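Local coordinates for DUF5063 domain-containing protein (Bacteroides fragilis, PDB 3NRH) that is of unknown function but folds as a mainly alpha-helical DUF5063 domain, with two chains in its assembly, at residues E22-L27 / D122-I127; P57-I62 / I144-F149; G63-E68 / N135-D140; E74-L79 / D115-Y120. One frame throughout, in Å; residues are numbered along the deposited sequence.

In the fold
The four contacts join the helices and one long loop of a single helical domain. Contacts 1 and 4 share helix 112-131 and have centres about 10 Å apart. There helix 112-131 meets helix 11-28 and helix 73-87, and Tyr120 of contact 4 packs on Cys24 of contact 1. Contacts 2 and 3 share helix 135-169 and have centres about 11 Å apart. They fasten consecutive pieces of the loop between helix 35-54 and helix 73-87. Contacts 1 and 2, about 17 Å apart between centres, still touch where Phe126 packs on Cys145. Contacts 3 and 4 lie farthest apart, about 23 Å between centres.

Contact 1 (E22-L27 / D122-I127); sequences EFCAFL and DIKDFI
Cys24 SG lies anti to its own carbonyl carbon (chi1 -69°) and meets helix 112-131 at Ile123, Lys124 and Ile127. Ile127 has CG1 in the crowded position between N and C (chi1 61°). Its CD1 stops 3.6 Å from Cys24 SG and is also close to Cys24 CB. Ile123 presents its CG2 branch to the same sulfur, with Cys24 SG 3.7 Å from Ile123 CG2. The sulfur also lies against the backbone of the other helix, 3.6 Å from Lys124 N. This is helix-to-helix packing in a mainly helical domain. The axes of the two short segments pass 9.7 Å apart, with 119° between their directions. The small Cys24 sits at the closest CA pair, with Lys124. Beside it, Phe23 CE2 meets Ile123 CG1 at 4.2 Å, and the two side chains cross at about a right angle. No hydrogen bond links the segments. Lys124 CB is 3.9 Å from Cys24 SG, while Lys124 NZ makes a salt bridge with Glu28, one residue beyond segment 22-27. Phe23 also touches Leu46 of helix 35-54, and Ile123 touches Trp153 of helix 135-169.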
loop_
_atom_site.group_PDB
_atom_site.type_symbol
_atom_site.label_atom_id
_atom_site.label_comp_id
_atom_site.label_asym_id
_atom_site.label_seq_id
_atom_site.Cartn_x
_atom_site.Cartn_y
_atom_site.Cartn_z
ATOM N N GLU A 22 -11.724 -6.439 -9.175
ATOM C CA GLU A 22 -10.819 -5.771 -10.105
ATOM C C GLU A 22 -9.446 -6.434 -10.042
ATOM O O GLU A 22 -8.785 -6.610 -11.066
ATOM C CB GLU A 22 -10.693 -4.283 -9.755
ATOM C CG GLU A 22 -12.015 -3.522 -9.813
ATOM C CD GLU A 22 -12.365 -3.032 -11.203
ATOM O OE1 GLU A 22 -12.287 -3.829 -12.162
ATOM O OE2 GLU A 22 -12.727 -1.842 -11.334
ATOM N N PHE A 23 -9.022 -6.795 -8.835
ATOM C CA PHE A 23 -7.730 -7.451 -8.626
ATOM C C PHE A 23 -7.706 -8.821 -9.316
ATOM O O PHE A 23 -6.785 -9.134 -10.071
ATOM C CB PHE A 23 -7.473 -7.627 -7.120
ATOM C CG PHE A 23 -6.281 -8.496 -6.797
ATOM C CD1 PHE A 23 -4.983 -8.027 -6.996
ATOM C CD2 PHE A 23 -6.461 -9.776 -6.275
ATOM C CE1 PHE A 23 -3.875 -8.825 -6.674
ATOM C CE2 PHE A 23 -5.363 -10.582 -5.949
ATOM C CZ PHE A 23 -4.068 -10.103 -6.149
ATOM N N CYS A 24 -8.720 -9.641 -9.056
ATOM C CA CYS A 24 -8.767 -10.962 -9.671
ATOM C C CYS A 24 -8.847 -10.863 -11.191
ATOM O O CYS A 24 -8.173 -11.608 -11.897
ATOM C CB CYS A 24 -9.950 -11.765 -9.127
ATOM S SG CYS A 24 -9.752 -12.248 -7.393
ATOM N N ALA A 25 -9.653 -9.933 -11.691
ATOM C CA ALA A 25 -9.798 -9.762 -13.135
ATOM C C ALA A 25 -8.483 -9.330 -13.776
ATOM O O ALA A 25 -8.130 -9.792 -14.863
ATOM C CB ALA A 25 -10.893 -8.740 -13.437
ATOM N N PHE A 26 -7.760 -8.440 -13.101
ATOM C CA PHE A 26 -6.484 -7.959 -13.617
ATOM C C PHE A 26 -5.482 -9.099 -13.794
ATOM O O PHE A 26 -4.859 -9.229 -14.846
ATOM C CB PHE A 26 -5.883 -6.916 -12.672
ATOM C CG PHE A 26 -4.590 -6.333 -13.168
ATOM C CD1 PHE A 26 -4.575 -5.496 -14.277
ATOM C CD2 PHE A 26 -3.384 -6.647 -12.549
ATOM C CE1 PHE A 26 -3.377 -4.978 -14.767
ATOM C CE2 PHE A 26 -2.179 -6.135 -13.033
ATOM C CZ PHE A 26 -2.177 -5.302 -14.140
ATOM N N LEU A 27 -5.322 -9.919 -12.760
ATOM C CA LEU A 27 -4.386 -11.034 -12.828
ATOM C C LEU A 27 -4.824 -12.067 -13.859
ATOM O O LEU A 27 -3.995 -12.667 -14.539
ATOM C CB LEU A 27 -4.250 -11.708 -11.463
ATOM C CG LEU A 27 -3.683 -10.857 -10.328
ATOM C CD1 LEU A 27 -3.476 -11.749 -9.102
ATOM C CD2 LEU A 27 -2.366 -10.211 -10.760
ATOM N N ASP A 122 -7.011 -16.619 -2.000
ATOM C CA ASP A 122 -7.941 -16.162 -0.969
ATOM C C ASP A 122 -8.986 -15.186 -1.494
ATOM O O ASP A 122 -10.166 -15.304 -1.170
ATOM C CB ASP A 122 -7.190 -15.522 0.197
ATOM C CG ASP A 122 -7.006 -16.481 1.363
ATOM O OD1 ASP A 122 -8.025 -16.993 1.887
ATOM O OD2 ASP A 122 -5.850 -16.723 1.757
ATOM N N ILE A 123 -8.565 -14.232 -2.315
ATOM C CA ILE A 123 -9.506 -13.241 -2.842
ATOM C C ILE A 123 -10.522 -13.847 -3.813
ATOM O O ILE A 123 -11.721 -13.581 -3.711
ATOM C CB ILE A 123 -8.764 -12.087 -3.549
ATOM C CG1 ILE A 123 -7.705 -11.497 -2.609
ATOM C CG2 ILE A 123 -9.761 -10.996 -3.962
ATOM C CD1 ILE A 123 -8.269 -10.964 -1.305
ATOM N N LYS A 124 -10.045 -14.666 -4.749
ATOM C CA LYS A 124 -10.925 -15.290 -5.739
ATOM C C LYS A 124 -11.964 -16.217 -5.105
ATOM O O LYS A 124 -13.129 -16.223 -5.509
ATOM C CB LYS A 124 -10.096 -16.075 -6.759
ATOM C CG LYS A 124 -10.912 -16.743 -7.869
ATOM C CD LYS A 124 -11.614 -15.723 -8.759
ATOM C CE LYS A 124 -12.331 -16.405 -9.923
ATOM N NZ LYS A 124 -12.930 -15.414 -10.872
ATOM N N ASP A 125 -11.547 -17.006 -4.119
ATOM C CA ASP A 125 -12.482 -17.917 -3.459
ATOM C C ASP A 125 -13.604 -17.120 -2.806
ATOM O O ASP A 125 -14.772 -17.520 -2.839
ATOM C CB ASP A 125 -11.770 -18.768 -2.401
ATOM C CG ASP A 125 -10.997 -19.928 -3.005
ATOM O OD1 ASP A 125 -11.166 -20.201 -4.213
ATOM O OD2 ASP A 125 -10.226 -20.579 -2.267
ATOM N N PHE A 126 -13.240 -15.982 -2.224
ATOM C CA PHE A 126 -14.207 -15.118 -1.569
ATOM C C PHE A 126 -15.232 -14.492 -2.530
ATOM O O PHE A 126 -16.437 -14.636 -2.332
ATOM C CB PHE A 126 -13.484 -14.001 -0.813
ATOM C CG PHE A 126 -14.379 -12.859 -0.432
ATOM C CD1 PHE A 126 -15.459 -13.058 0.423
ATOM C CD2 PHE A 126 -14.171 -11.591 -0.966
ATOM C CE1 PHE A 126 -16.324 -12.006 0.738
ATOM C CE2 PHE A 126 -15.028 -10.534 -0.658
ATOM C CZ PHE A 126 -16.107 -10.745 0.196
ATOM N N ILE A 127 -14.763 -13.801 -3.566
ATOM C CA ILE A 127 -15.698 -13.146 -4.480
ATOM C C ILE A 127 -16.563 -14.099 -5.294
ATOM O O ILE A 127 -17.691 -13.754 -5.661
ATOM C CB ILE A 127 -14.989 -12.162 -5.435
ATOM C CG1 ILE A 127 -13.972 -12.897 -6.307
ATOM C CG2 ILE A 127 -14.340 -11.042 -4.621
ATOM C CD1 ILE A 127 -13.332 -12.010 -7.365
#

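Contact 2 (P57-I62 / I144-F149); sequences PKCEMI and ICQENF
Gln146 holds the loop around Pro57 and Cys59 with both ends of its side-chain amide. The amide makes two hydrogen bonds to the backbone of the loop that follows helix 35-54, tying it to the long helix 135-169 of this mainly helical domain. NE2 donates to Pro57 O at 2.8 Å. The donor stands above the plane of the Pro57 carbonyl, 49° out of it, and the hydrogen bond is bent, 146° at the hydrogen. Gln146 OE1 accepts from Cys59 N at 3.2 Å. Here the N-H comes in the plane of the Gln146 amide carbonyl, on a lone pair. Two backbone groups of the loop, one acceptor and one donor, are thus paired by one residue, which fixes the rotation of the amide. The other end of the contact is apolar and lies at the surface. Selenomethionine Met61 folds its bent side chain across Ile144, and the two cross obliquely, with Met61 SE 4.0 Å from Ile144 CG1. Gln146 can span the gap because CG is anti to the backbone N (chi1 173°) and the chain runs extended to CD. Farther out, Pro57 leans on Val13 of helix 11-28, while Gln146 touches Leu56. Cys59 packs on Leu142, one helical turn before Gln146, and on Val7, and Cys59 CB rests 3.6 Å from Gln146 OE1.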
loop_
_atom_site.group_PDB
_atom_site.type_symbol
_atom_site.label_atom_id
_atom_site.label_comp_id
_atom_site.label_asym_id
_atom_site.label_seq_id
_atom_site.Cartn_x
_atom_site.Cartn_y
_atom_site.Cartn_z
ATOM N N PRO A 57 -15.484 -4.620 8.349
ATOM C CA PRO A 57 -16.052 -4.701 9.697
ATOM C C PRO A 57 -15.753 -6.075 10.290
ATOM O O PRO A 57 -15.348 -6.992 9.575
ATOM C CB PRO A 57 -17.540 -4.480 9.452
ATOM C CG PRO A 57 -17.752 -5.143 8.132
ATOM C CD PRO A 57 -16.546 -4.675 7.327
ATOM N N LYS A 58 -15.946 -6.212 11.596
ATOM C CA LYS A 58 -15.700 -7.477 12.277
ATOM C C LYS A 58 -16.720 -8.525 11.843
ATOM O O LYS A 58 -17.927 -8.294 11.905
ATOM C CB LYS A 58 -15.766 -7.271 13.793
ATOM C CG LYS A 58 -14.650 -6.388 14.336
ATOM C CD LYS A 58 -14.918 -5.933 15.766
ATOM C CE LYS A 58 -16.061 -4.929 15.822
ATOM N NZ LYS A 58 -16.254 -4.383 17.194
ATOM N N CYS A 59 -16.223 -9.675 11.401
ATOM C CA CYS A 59 -17.087 -10.760 10.948
ATOM C C CYS A 59 -16.956 -11.992 11.838
ATOM O O CYS A 59 -15.879 -12.292 12.348
ATOM C CB CYS A 59 -16.743 -11.135 9.504
ATOM S SG CYS A 59 -16.894 -9.769 8.335
ATOM N N GLU A 60 -18.063 -12.703 12.018
ATOM C CA GLU A 60 -18.076 -13.905 12.842
ATOM C C GLU A 60 -18.511 -15.112 12.016
ATOM O O GLU A 60 -19.379 -15.004 11.159
ATOM C CB GLU A 60 -19.038 -13.729 14.018
ATOM C CG GLU A 60 -20.482 -13.479 13.598
ATOM C CD GLU A 60 -21.445 -13.460 14.771
ATOM O OE1 GLU A 60 -21.233 -12.660 15.709
ATOM O OE2 GLU A 60 -22.416 -14.246 14.753
HETATM N N MSE A 61 -17.902 -16.261 12.278
HETATM C CA MSE A 61 -18.241 -17.495 11.577
HETATM C C MSE A 61 -19.622 -17.982 12.029
HETATM O O MSE A 61 -19.923 -17.964 13.219
HETATM C CB MSE A 61 -17.212 -18.577 11.910
HETATM C CG MSE A 61 -15.886 -18.455 11.160
HETATM SE SE MSE A 61 -16.166 -18.488 9.255
HETATM C CE MSE A 61 -17.322 -20.024 9.114
ATOM N N ILE A 62 -20.476 -18.372 11.083
ATOM C CA ILE A 62 -21.802 -18.922 11.405
ATOM C C ILE A 62 -21.581 -20.431 11.370
ATOM O O ILE A 62 -22.100 -21.182 12.183
ATOM C CB ILE A 62 -22.854 -18.594 10.320
ATOM C CG1 ILE A 62 -23.066 -17.082 10.224
ATOM C CG2 ILE A 62 -24.131 -19.408 10.544
ATOM C CD1 ILE A 62 -23.236 -16.364 11.506
ATOM N N ILE A 144 -13.741 -15.763 6.568
ATOM C CA ILE A 144 -12.522 -16.515 6.284
ATOM C C ILE A 144 -11.480 -15.635 5.599
ATOM O O ILE A 144 -10.311 -15.628 5.979
ATOM C CB ILE A 144 -12.819 -17.730 5.383
ATOM C CG1 ILE A 144 -13.619 -18.768 6.170
ATOM C CG2 ILE A 144 -11.514 -18.343 4.870
ATOM C CD1 ILE A 144 -14.063 -19.951 5.347
ATOM N N CYS A 145 -11.910 -14.892 4.585
ATOM C CA CYS A 145 -11.008 -14.011 3.861
ATOM C C CYS A 145 -10.402 -12.970 4.799
ATOM O O CYS A 145 -9.202 -12.700 4.746
ATOM C CB CYS A 145 -11.756 -13.320 2.725
ATOM S SG CYS A 145 -10.696 -12.350 1.634
ATOM N N GLN A 146 -11.231 -12.384 5.658
ATOM C CA GLN A 146 -10.744 -11.388 6.605
ATOM C C GLN A 146 -9.762 -11.995 7.605
ATOM O O GLN A 146 -8.758 -11.375 7.960
ATOM C CB GLN A 146 -11.909 -10.754 7.363
ATOM C CG GLN A 146 -11.465 -9.829 8.479
ATOM C CD GLN A 146 -12.630 -9.227 9.232
ATOM O OE1 GLN A 146 -13.404 -9.938 9.875
ATOM N NE2 GLN A 146 -12.763 -7.908 9.154
ATOM N N GLU A 147 -10.057 -13.201 8.076
ATOM C CA GLU A 147 -9.175 -13.861 9.035
ATOM C C GLU A 147 -7.828 -14.171 8.389
ATOM O O GLU A 147 -6.775 -13.982 9.004
ATOM C CB GLU A 147 -9.814 -15.154 9.544
ATOM C CG GLU A 147 -8.930 -15.967 10.482
ATOM C CD GLU A 147 -8.410 -15.155 11.654
ATOM O OE1 GLU A 147 -9.189 -14.360 12.221
ATOM O OE2 GLU A 147 -7.225 -15.320 12.016
ATOM N N ASN A 148 -7.861 -14.640 7.145
ATOM C CA ASN A 148 -6.630 -14.967 6.444
ATOM C C ASN A 148 -5.839 -13.733 6.012
ATOM O O ASN A 148 -4.652 -13.830 5.688
ATOM C CB ASN A 148 -6.926 -15.879 5.252
ATOM C CG ASN A 148 -7.371 -17.263 5.690
ATOM O OD1 ASN A 148 -7.149 -17.657 6.837
ATOM N ND2 ASN A 148 -7.988 -18.008 4.785
ATOM N N PHE A 149 -6.489 -12.574 6.015
ATOM C CA PHE A 149 -5.800 -11.334 5.670
ATOM C C PHE A 149 -4.707 -11.125 6.717
ATOM O O PHE A 149 -3.552 -10.861 6.388
ATOM C CB PHE A 149 -6.777 -10.151 5.707
ATOM C CG PHE A 149 -6.108 -8.802 5.626
ATOM C CD1 PHE A 149 -5.422 -8.414 4.478
ATOM C CD2 PHE A 149 -6.178 -7.915 6.697
ATOM C CE1 PHE A 149 -4.815 -7.160 4.399
ATOM C CE2 PHE A 149 -5.574 -6.656 6.628
ATOM C CZ PHE A 149 -4.891 -6.279 5.476
#

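Contact 3 (G63-E68 / N135-D140); sequences GDESPE and NETMND
Asp140 OD2 accepts the backbone N-H of Gly63 at 2.9 Å. The N-H arrives on the syn side of the oxygen, 17° out of the carboxylate plane. The other oxygen, OD1, accepts the N-H of Ile62, so one carboxylate grips two successive amides of the loop. Next to this bond, Pro67 CG packs on Asp140 CB at 3.9 Å, the two side chains crossing at about a right angle. Thr137 turns its methyl CG2 to the loop, 3.8 Å from Pro67 CA and equally near Glu65 O. Its OG1 bonds back to Leu134 O, just before helix 135-169. The contact thus lays the loop before helix 73-87 against the first turns of helix 135-169, with Val129 of helix 112-131 touching both Pro67 and Thr137. Asp140 is buried. Its two amide N-H donors would be expected to stabilise the negative charge, although Gly63 O, another acceptor, lies 2.9 Å from Asp140 OD2 and would partly oppose this.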
loop_
_atom_site.group_PDB
_atom_site.type_symbol
_atom_site.label_atom_id
_atom_site.label_comp_id
_atom_site.label_asym_id
_atom_site.label_seq_id
_atom_site.Cartn_x
_atom_site.Cartn_y
_atom_site.Cartn_z
ATOM N N GLY A 63 -20.779 -20.856 10.406
ATOM C CA GLY A 63 -20.493 -22.261 10.250
ATOM C C GLY A 63 -21.550 -22.873 9.363
ATOM O O GLY A 63 -21.916 -22.304 8.323
ATOM N N ASP A 64 -22.069 -24.013 9.801
ATOM C CA ASP A 64 -23.048 -24.756 9.036
ATOM C C ASP A 64 -22.265 -25.237 7.848
ATOM O O ASP A 64 -21.198 -25.820 7.962
ATOM C CB ASP A 64 -24.186 -23.875 8.516
ATOM C CG ASP A 64 -25.459 -24.025 9.306
ATOM O OD1 ASP A 64 -25.655 -23.205 10.221
ATOM O OD2 ASP A 64 -26.264 -24.940 9.011
ATOM N N GLU A 65 -22.805 -24.890 6.695
ATOM C CA GLU A 65 -22.312 -25.242 5.368
ATOM C C GLU A 65 -21.036 -24.522 4.938
ATOM O O GLU A 65 -20.921 -23.304 5.045
ATOM C CB GLU A 65 -23.409 -24.903 4.383
ATOM C CG GLU A 65 -23.237 -25.361 2.984
ATOM C CD GLU A 65 -24.339 -24.796 2.131
ATOM O OE1 GLU A 65 -25.474 -24.718 2.647
ATOM O OE2 GLU A 65 -24.090 -24.424 0.962
ATOM N N SER A 66 -20.086 -25.293 4.430
ATOM C CA SER A 66 -18.812 -24.762 3.948
ATOM C C SER A 66 -19.041 -24.029 2.632
ATOM O O SER A 66 -19.778 -24.501 1.767
ATOM C CB SER A 66 -17.810 -25.908 3.721
ATOM O OG SER A 66 -17.581 -26.629 4.917
ATOM N N PRO A 67 -18.426 -22.850 2.472
ATOM C CA PRO A 67 -18.588 -22.081 1.232
ATOM C C PRO A 67 -17.928 -22.842 0.086
ATOM O O PRO A 67 -16.955 -23.566 0.302
ATOM C CB PRO A 67 -17.855 -20.774 1.538
ATOM C CG PRO A 67 -17.934 -20.667 3.034
ATOM C CD PRO A 67 -17.680 -22.082 3.481
ATOM N N GLU A 68 -18.458 -22.699 -1.125
ATOM C CA GLU A 68 -17.868 -23.367 -2.282
ATOM C C GLU A 68 -16.485 -22.776 -2.512
ATOM O O GLU A 68 -16.235 -21.619 -2.179
ATOM C CB GLU A 68 -18.720 -23.138 -3.540
ATOM C CG GLU A 68 -19.912 -24.071 -3.700
ATOM C CD GLU A 68 -20.683 -23.808 -4.984
ATOM O OE1 GLU A 68 -20.047 -23.733 -6.059
ATOM O OE2 GLU A 68 -21.926 -23.680 -4.923
ATOM N N ASN A 135 -26.781 -16.011 1.586
ATOM C CA ASN A 135 -26.369 -15.210 2.735
ATOM C C ASN A 135 -25.368 -15.855 3.695
ATOM O O ASN A 135 -24.344 -15.253 4.022
ATOM C CB ASN A 135 -27.604 -14.755 3.520
ATOM C CG ASN A 135 -27.264 -13.765 4.619
ATOM O OD1 ASN A 135 -26.663 -14.125 5.632
ATOM N ND2 ASN A 135 -27.643 -12.506 4.421
ATOM N N GLU A 136 -25.659 -17.070 4.143
ATOM C CA GLU A 136 -24.785 -17.773 5.082
ATOM C C GLU A 136 -23.338 -17.941 4.612
ATOM O O GLU A 136 -22.405 -17.628 5.348
ATOM C CB GLU A 136 -25.364 -19.153 5.414
ATOM C CG GLU A 136 -26.802 -19.130 5.916
ATOM C CD GLU A 136 -27.811 -18.985 4.791
ATOM O OE1 GLU A 136 -27.911 -19.916 3.964
ATOM O OE2 GLU A 136 -28.501 -17.945 4.730
ATOM N N THR A 137 -23.151 -18.452 3.399
ATOM C CA THR A 137 -21.812 -18.664 2.867
ATOM C C THR A 137 -21.172 -17.361 2.407
ATOM O O THR A 137 -19.952 -17.273 2.311
ATOM C CB THR A 137 -21.813 -19.700 1.713
ATOM O OG1 THR A 137 -22.794 -19.341 0.735
ATOM C CG2 THR A 137 -22.127 -21.091 2.255
HETATM N N MSE A 138 -21.990 -16.351 2.120
HETATM C CA MSE A 138 -21.457 -15.055 1.725
HETATM C C MSE A 138 -20.782 -14.499 2.975
HETATM O O MSE A 138 -19.688 -13.931 2.917
HETATM C CB MSE A 138 -22.580 -14.108 1.284
HETATM C CG MSE A 138 -23.170 -14.412 -0.088
HETATM SE SE MSE A 138 -24.673 -13.251 -0.512
HETATM C CE MSE A 138 -23.699 -11.637 -0.898
ATOM N N ASN A 139 -21.441 -14.684 4.114
ATOM C CA ASN A 139 -20.906 -14.201 5.378
ATOM C C ASN A 139 -19.663 -14.971 5.801
ATOM O O ASN A 139 -18.659 -14.374 6.197
ATOM C CB ASN A 139 -21.965 -14.297 6.477
ATOM C CG ASN A 139 -21.417 -13.929 7.840
ATOM O OD1 ASN A 139 -20.800 -14.750 8.516
ATOM N ND2 ASN A 139 -21.623 -12.685 8.241
ATOM N N ASP A 140 -19.730 -16.296 5.717
ATOM C CA ASP A 140 -18.599 -17.127 6.108
ATOM C C ASP A 140 -17.389 -16.962 5.202
ATOM O O ASP A 140 -16.256 -16.959 5.684
ATOM C CB ASP A 140 -19.027 -18.594 6.186
ATOM C CG ASP A 140 -19.826 -18.890 7.445
ATOM O OD1 ASP A 140 -20.205 -17.919 8.135
ATOM O OD2 ASP A 140 -20.073 -20.078 7.746
#

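Contact 4 (E74-L79 / D115-Y120); sequences EIYEVL and DLADIY
Two helices of the mainly helical domain, 73-87 and 112-131, pack here in a largely antiparallel pair. Their directions differ by 148° and the axes of the short segments come within 9.6 Å. Leu79 CD2 sits over one face of the Tyr120 ring in a CH-pi contact, 3.6 Å from the ring centroid. The methyl is offset toward the rim and lies 3.4 Å from both Tyr120 CG and Tyr120 CD2. Ile75, one turn earlier, meets the edge of the same ring, with Ile75 CG2 4.1 Å from Tyr120 CE2. The ring is therefore touched by helix 73-87 on a face and at an edge. Its hydroxyl bonds to Glu28, and the ring also packs on Cys24 and Leu27, so Tyr120 joins helix 11-28 to this pair. Ala117 and Tyr76 form the closest CA pair of the two segments, at 6.3 Å. Ala117 CB lies against Tyr76, 3.4 Å from Tyr76 CE1. The Tyr76 ring runs on past Ala117 to the next residue, Asp118. Asp118 OD2 has a long, weak ion pair with Lys156 of helix 135-169. The other oxygen accepts a hydrogen bond: Tyr76 OH donates to Asp118 OD1 at 2.6 Å, from above the carboxylate plane and 37° out of it.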
loop_
_atom_site.group_PDB
_atom_site.type_symbol
_atom_site.label_atom_id
_atom_site.label_comp_id
_atom_site.label_asym_id
_atom_site.label_seq_id
_atom_site.Cartn_x
_atom_site.Cartn_y
_atom_site.Cartn_z
ATOM N N GLU A 74 -4.896 -26.569 -10.679
ATOM C CA GLU A 74 -4.689 -26.184 -12.074
ATOM C C GLU A 74 -4.850 -24.675 -12.270
ATOM O O GLU A 74 -4.049 -24.039 -12.959
ATOM C CB GLU A 74 -5.674 -26.932 -12.974
ATOM C CG GLU A 74 -5.452 -26.727 -14.465
ATOM C CD GLU A 74 -4.081 -27.197 -14.928
ATOM O OE1 GLU A 74 -3.582 -28.208 -14.391
ATOM O OE2 GLU A 74 -3.509 -26.564 -15.843
ATOM N N ILE A 75 -5.898 -24.116 -11.672
ATOM C CA ILE A 75 -6.160 -22.683 -11.759
ATOM C C ILE A 75 -4.960 -21.939 -11.174
ATOM O O ILE A 75 -4.451 -20.994 -11.773
ATOM C CB ILE A 75 -7.429 -22.299 -10.949
ATOM C CG1 ILE A 75 -8.685 -22.797 -11.670
ATOM C CG2 ILE A 75 -7.492 -20.786 -10.735
ATOM C CD1 ILE A 75 -8.893 -22.166 -13.037
ATOM N N TYR A 76 -4.519 -22.384 -10.000
ATOM C CA TYR A 76 -3.394 -21.763 -9.303
ATOM C C TYR A 76 -2.094 -21.840 -10.098
ATOM O O TYR A 76 -1.395 -20.840 -10.257
ATOM C CB TYR A 76 -3.185 -22.428 -7.935
ATOM C CG TYR A 76 -1.997 -21.883 -7.159
ATOM C CD1 TYR A 76 -2.136 -20.787 -6.308
ATOM C CD2 TYR A 76 -0.731 -22.452 -7.299
ATOM C CE1 TYR A 76 -1.042 -20.269 -5.614
ATOM C CE2 TYR A 76 0.370 -21.944 -6.613
ATOM C CZ TYR A 76 0.208 -20.854 -5.773
ATOM O OH TYR A 76 1.286 -20.350 -5.090
ATOM N N GLU A 77 -1.769 -23.030 -10.592
ATOM C CA GLU A 77 -0.539 -23.222 -11.354
ATOM C C GLU A 77 -0.490 -22.455 -12.666
ATOM O O GLU A 77 0.538 -21.870 -13.017
ATOM C CB GLU A 77 -0.312 -24.713 -11.620
ATOM C CG GLU A 77 0.203 -25.463 -10.412
ATOM C CD GLU A 77 1.559 -24.953 -9.959
ATOM O OE1 GLU A 77 2.515 -25.007 -10.761
ATOM O OE2 GLU A 77 1.670 -24.497 -8.804
ATOM N N VAL A 78 -1.594 -22.458 -13.398
ATOM C CA VAL A 78 -1.641 -21.747 -14.664
ATOM C C VAL A 78 -1.429 -20.254 -14.439
ATOM O O VAL A 78 -0.694 -19.607 -15.186
ATOM C CB VAL A 78 -2.985 -21.984 -15.389
ATOM C CG1 VAL A 78 -3.055 -21.138 -16.645
ATOM C CG2 VAL A 78 -3.128 -23.467 -15.745
ATOM N N LEU A 79 -2.066 -19.708 -13.404
ATOM C CA LEU A 79 -1.921 -18.288 -13.103
ATOM C C LEU A 79 -0.493 -17.965 -12.690
ATOM O O LEU A 79 0.095 -16.995 -13.173
ATOM C CB LEU A 79 -2.869 -17.867 -11.978
ATOM C CG LEU A 79 -2.681 -16.425 -11.482
ATOM C CD1 LEU A 79 -2.984 -15.442 -12.602
ATOM C CD2 LEU A 79 -3.591 -16.170 -10.297
ATOM N N ASP A 115 3.552 -15.092 -4.756
ATOM C CA ASP A 115 2.857 -14.241 -3.791
ATOM C C ASP A 115 1.498 -13.826 -4.350
ATOM O O ASP A 115 0.474 -13.924 -3.665
ATOM C CB ASP A 115 3.650 -12.962 -3.494
ATOM C CG ASP A 115 4.885 -13.212 -2.652
ATOM O OD1 ASP A 115 4.767 -13.854 -1.588
ATOM O OD2 ASP A 115 5.976 -12.747 -3.049
ATOM N N LEU A 116 1.495 -13.344 -5.591
ATOM C CA LEU A 116 0.254 -12.905 -6.218
ATOM C C LEU A 116 -0.747 -14.044 -6.366
ATOM O O LEU A 116 -1.934 -13.865 -6.101
ATOM C CB LEU A 116 0.537 -12.263 -7.581
ATOM C CG LEU A 116 1.316 -10.947 -7.515
ATOM C CD1 LEU A 116 1.640 -10.462 -8.929
ATOM C CD2 LEU A 116 0.498 -9.904 -6.762
ATOM N N ALA A 117 -0.272 -15.218 -6.780
ATOM C CA ALA A 117 -1.162 -16.363 -6.934
ATOM C C ALA A 117 -1.734 -16.763 -5.572
ATOM O O ALA A 117 -2.903 -17.141 -5.470
ATOM C CB ALA A 117 -0.410 -17.535 -7.573
ATOM N N ASP A 118 -0.917 -16.670 -4.523
ATOM C CA ASP A 118 -1.379 -17.007 -3.177
ATOM C C ASP A 118 -2.475 -16.048 -2.720
ATOM O O ASP A 118 -3.490 -16.473 -2.172
ATOM C CB ASP A 118 -0.224 -16.963 -2.166
ATOM C CG ASP A 118 0.697 -18.162 -2.273
ATOM O OD1 ASP A 118 0.352 -19.128 -2.987
ATOM O OD2 ASP A 118 1.768 -18.144 -1.629
ATOM N N ILE A 119 -2.267 -14.750 -2.936
ATOM C CA ILE A 119 -3.260 -13.748 -2.542
ATOM C C ILE A 119 -4.536 -14.006 -3.345
ATOM O O ILE A 119 -5.643 -13.987 -2.804
ATOM C CB ILE A 119 -2.734 -12.321 -2.821
ATOM C CG1 ILE A 119 -1.489 -12.059 -1.963
ATOM C CG2 ILE A 119 -3.817 -11.285 -2.535
ATOM C CD1 ILE A 119 -0.764 -10.771 -2.325
ATOM N N TYR A 120 -4.360 -14.269 -4.635
ATOM C CA TYR A 120 -5.470 -14.555 -5.542
ATOM C C TYR A 120 -6.321 -15.716 -5.020
ATOM O O TYR A 120 -7.549 -15.672 -5.086
ATOM C CB TYR A 120 -4.920 -14.893 -6.934
ATOM C CG TYR A 120 -5.960 -15.317 -7.952
ATOM C CD1 TYR A 120 -6.648 -14.372 -8.718
ATOM C CD2 TYR A 120 -6.244 -16.666 -8.159
ATOM C CE1 TYR A 120 -7.599 -14.768 -9.669
ATOM C CE2 TYR A 120 -7.188 -17.071 -9.104
ATOM C CZ TYR A 120 -7.862 -16.119 -9.855
ATOM O OH TYR A 120 -8.809 -16.524 -10.774
#